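GCN5-related N-acetyltransferase (PDB 7N1L) probably transfers an acyl group, most likely acetyl from acetyl-coenzyme A, to an amino group of its substrate. Local coordinates at residues A[123-128]-A[152-157]. Residues are numbered along the deposited sequence; the frame is centred on the assembly and turned at random.
Sequences ALIDVL and RKLYEQ
I125 meets L154 and Y155 where two helices of the GNAT fold, 120-129 and 150-158, lie against the same face of the central sheet, a compact example of neighbouring helices meeting through a few apolar side chains: between 123-128 and 152-157 the contact rests on I125 against L154 and Y155, with the backbones well apart. Even at the closest pair, CA of I125 and CA of Y155 are 9.3 Å apart, and the contact buries just 88 Å² in all. From CB, which is directed at the second helix, the isoleucine divides. Its CG2 branch makes none of the close contacts with 152-157. The other branch does the touching: CG1, set anti to the carbonyl carbon (chi1 -63°), comes within 4.0 Å of L154 CD2, the two side chains sliding past one another in opposite directions. One bond further, chi2 of -64° turns CD1 toward the tyrosine. The CB of Y155 is not directed at 123-128; the length of the side chain brings its ring nearer, and the two side chains cross at about a right angle. The central sheet adds neighbours: I109 of strand 101-111 touches both I125 and Y155, while L142 of strand 137-144 packs on the tyrosine. I169 of the second subunit also packs on I125. The reach of the isoleucine ends at CD1, 4.1 Å from Y155 CE1 and oblique to the ring.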
ATOM      1  N   ALA A 123     -15.805 -11.997   8.160  1.00 28.30           N
ATOM      2  CA  ALA A 123     -15.649 -13.171   7.313  1.00 31.46           C
ATOM      3  C   ALA A 123     -14.741 -12.872   6.117  1.00 30.07           C
ATOM      4  O   ALA A 123     -13.924 -13.712   5.728  1.00 30.75           O
ATOM      5  CB  ALA A 123     -17.024 -13.688   6.875  1.00 32.25           C
ATOM      6  N   LEU A 124     -14.840 -11.665   5.548  1.00 30.63           N
ATOM      7  CA  LEU A 124     -13.982 -11.273   4.437  1.00 27.43           C
ATOM      8  C   LEU A 124     -12.509 -11.198   4.850  1.00 31.46           C
ATOM      9  O   LEU A 124     -11.621 -11.583   4.073  1.00 28.77           O
ATOM     10  CB  LEU A 124     -14.453  -9.929   3.863  1.00 29.56           C
ATOM     11  CG  LEU A 124     -15.739  -9.943   3.012  1.00 34.67           C
ATOM     12  CD1 LEU A 124     -16.296  -8.523   2.828  1.00 28.11           C
ATOM     13  CD2 LEU A 124     -15.503 -10.641   1.640  1.00 29.39           C
ATOM     14  N   ILE A 125     -12.221 -10.617   6.019  1.00 29.26           N
ATOM     15  CA  ILE A 125     -10.837 -10.546   6.470  1.00 29.29           C
ATOM     16  C   ILE A 125     -10.308 -11.941   6.795  1.00 31.92           C
ATOM     17  O   ILE A 125      -9.148 -12.258   6.497  1.00 32.96           O
ATOM     18  CB  ILE A 125     -10.703  -9.591   7.670  1.00 28.73           C
ATOM     19  CG1 ILE A 125     -11.083  -8.155   7.273  1.00 26.86           C
ATOM     20  CG2 ILE A 125      -9.275  -9.579   8.147  1.00 24.37           C
ATOM     21  CD1 ILE A 125     -10.151  -7.550   6.225  1.00 25.31           C
ATOM     22  N   ASP A 126     -11.162 -12.811   7.354  1.00 31.97           N
ATOM     23  CA  ASP A 126     -10.752 -14.177   7.675  1.00 31.93           C
ATOM     24  C   ASP A 126     -10.320 -14.935   6.425  1.00 33.78           C
ATOM     25  O   ASP A 126      -9.308 -15.641   6.439  1.00 36.16           O
ATOM     26  CB  ASP A 126     -11.887 -14.951   8.364  1.00 28.94           C
ATOM     27  CG  ASP A 126     -12.041 -14.616   9.843  1.00 32.30           C
ATOM     28  OD1 ASP A 126     -11.190 -13.922  10.408  1.00 35.73           O
ATOM     29  OD2 ASP A 126     -13.001 -15.105  10.468  1.00 38.00           O
ATOM     30  N   VAL A 127     -11.109 -14.841   5.348  1.00 32.06           N
ATOM     31  CA  VAL A 127     -10.746 -15.496   4.091  1.00 30.93           C
ATOM     32  C   VAL A 127      -9.436 -14.937   3.556  1.00 33.97           C
ATOM     33  O   VAL A 127      -8.562 -15.681   3.094  1.00 35.88           O
ATOM     34  CB  VAL A 127     -11.878 -15.345   3.060  1.00 31.69           C
ATOM     35  CG1 VAL A 127     -11.369 -15.734   1.656  1.00 30.91           C
ATOM     36  CG2 VAL A 127     -13.092 -16.191   3.449  1.00 28.00           C
ATOM     37  N   LEU A 128      -9.272 -13.620   3.629  1.00 30.02           N
ATOM     38  CA  LEU A 128      -8.033 -13.004   3.194  1.00 31.33           C
ATOM     39  C   LEU A 128      -6.845 -13.486   4.015  1.00 34.96           C
ATOM     40  O   LEU A 128      -5.775 -13.782   3.465  1.00 32.45           O
ATOM     41  CB  LEU A 128      -8.164 -11.495   3.297  1.00 29.87           C
ATOM     42  CG  LEU A 128      -7.125 -10.704   2.533  1.00 32.03           C
ATOM     43  CD1 LEU A 128      -6.986 -11.142   1.029  1.00 31.74           C
ATOM     44  CD2 LEU A 128      -7.485  -9.250   2.694  1.00 29.40           C
ATOM     45  N   ARG A 152     -12.434   0.712  10.858  1.00 27.88           N
ATOM     46  CA  ARG A 152     -11.787   0.912  12.158  1.00 31.56           C
ATOM     47  C   ARG A 152     -12.445   0.083  13.252  1.00 30.54           C
ATOM     48  O   ARG A 152     -11.761  -0.560  14.062  1.00 28.93           O
ATOM     49  CB  ARG A 152     -11.802   2.393  12.556  1.00 29.98           C
ATOM     50  CG  ARG A 152     -11.310   2.606  14.001  1.00 31.26           C
ATOM     51  CD  ARG A 152     -11.029   4.088  14.354  1.00 34.50           C
ATOM     52  NE  ARG A 152     -12.260   4.845  14.548  1.00 34.94           N
ATOM     53  CZ  ARG A 152     -12.875   5.540  13.597  1.00 41.02           C
ATOM     54  NH1 ARG A 152     -12.404   5.585  12.346  1.00 34.82           N
ATOM     55  NH2 ARG A 152     -13.993   6.194  13.900  1.00 37.40           N
ATOM     56  N   LYS A 153     -13.777   0.111  13.319  1.00 33.73           N
ATOM     57  CA  LYS A 153     -14.452  -0.610  14.395  1.00 34.96           C
ATOM     58  C   LYS A 153     -14.182  -2.109  14.313  1.00 30.58           C
ATOM     59  O   LYS A 153     -14.081  -2.782  15.348  1.00 34.69           O
ATOM     60  CB  LYS A 153     -15.960  -0.310  14.373  1.00 34.01           C
ATOM     61  CG  LYS A 153     -16.281   1.029  15.052  1.00 39.34           C
ATOM     62  CD  LYS A 153     -17.779   1.275  15.210  1.00 46.95           C
ATOM     63  CE  LYS A 153     -18.427   0.340  16.243  1.00 49.15           C
ATOM     64  NZ  LYS A 153     -17.978   0.607  17.664  1.00 45.76           N
ATOM     65  N   LEU A 154     -14.036  -2.641  13.104  1.00 27.98           N
ATOM     66  CA  LEU A 154     -13.700  -4.052  12.965  1.00 30.38           C
ATOM     67  C   LEU A 154     -12.240  -4.306  13.325  1.00 31.57           C
ATOM     68  O   LEU A 154     -11.938  -5.196  14.131  1.00 28.85           O
ATOM     69  CB  LEU A 154     -14.000  -4.521  11.543  1.00 27.65           C
ATOM     70  CG  LEU A 154     -13.453  -5.903  11.162  1.00 30.28           C
ATOM     71  CD1 LEU A 154     -14.153  -7.002  11.969  1.00 33.31           C
ATOM     72  CD2 LEU A 154     -13.577  -6.147   9.631  1.00 29.28           C
ATOM     73  N   TYR A 155     -11.313  -3.527  12.738  1.00 29.36           N
ATOM     74  CA  TYR A 155      -9.891  -3.845  12.874  1.00 29.70           C
ATOM     75  C   TYR A 155      -9.426  -3.769  14.317  1.00 28.71           C
ATOM     76  O   TYR A 155      -8.622  -4.599  14.767  1.00 27.00           O
ATOM     77  CB  TYR A 155      -9.057  -2.898  12.019  1.00 27.70           C
ATOM     78  CG  TYR A 155      -9.380  -2.961  10.548  1.00 29.78           C
ATOM     79  CD1 TYR A 155      -9.965  -4.107   9.976  1.00 29.19           C
ATOM     80  CD2 TYR A 155      -9.148  -1.867   9.728  1.00 23.27           C
ATOM     81  CE1 TYR A 155     -10.258  -4.148   8.598  1.00 25.50           C
ATOM     82  CE2 TYR A 155      -9.443  -1.904   8.398  1.00 24.49           C
ATOM     83  CZ  TYR A 155     -10.001  -3.040   7.819  1.00 24.99           C
ATOM     84  OH  TYR A 155     -10.267  -3.018   6.443  1.00 23.03           O
ATOM     85  N   GLU A 156      -9.915  -2.790  15.066  1.00 28.82           N
ATOM     86  CA  GLU A 156      -9.374  -2.665  16.414  1.00 35.18           C
ATOM     87  C   GLU A 156      -9.770  -3.843  17.281  1.00 31.40           C
ATOM     88  O   GLU A 156      -9.105  -4.090  18.281  1.00 34.14           O
ATOM     89  CB  GLU A 156      -9.726  -1.296  17.049  1.00 32.83           C
ATOM     90  CG  GLU A 156     -11.188  -0.957  17.079  1.00 34.10           C
ATOM     91  CD  GLU A 156     -11.495   0.500  17.455  1.00 36.04           C
ATOM     92  OE1 GLU A 156     -10.569   1.357  17.506  1.00 34.67           O
ATOM     93  OE2 GLU A 156     -12.687   0.775  17.715  1.00 39.79           O
ATOM     94  N   GLN A 157     -10.785  -4.610  16.889  1.00 30.44           N
ATOM     95  CA  GLN A 157     -11.142  -5.808  17.640  1.00 33.17           C
ATOM     96  C   GLN A 157     -10.407  -7.051  17.175  1.00 31.96           C
ATOM     97  O   GLN A 157     -10.299  -8.007  17.943  1.00 35.22           O
ATOM     98  CB  GLN A 157     -12.645  -6.133  17.514  1.00 33.85           C
ATOM     99  CG  GLN A 157     -13.587  -5.059  17.956  1.00 33.45           C
ATOM    100  CD  GLN A 157     -13.322  -4.654  19.370  1.00 35.86           C
ATOM    101  OE1 GLN A 157     -13.049  -5.496  20.215  1.00 34.49           O
ATOM    102  NE2 GLN A 157     -13.387  -3.359  19.638  1.00 33.79           N
TER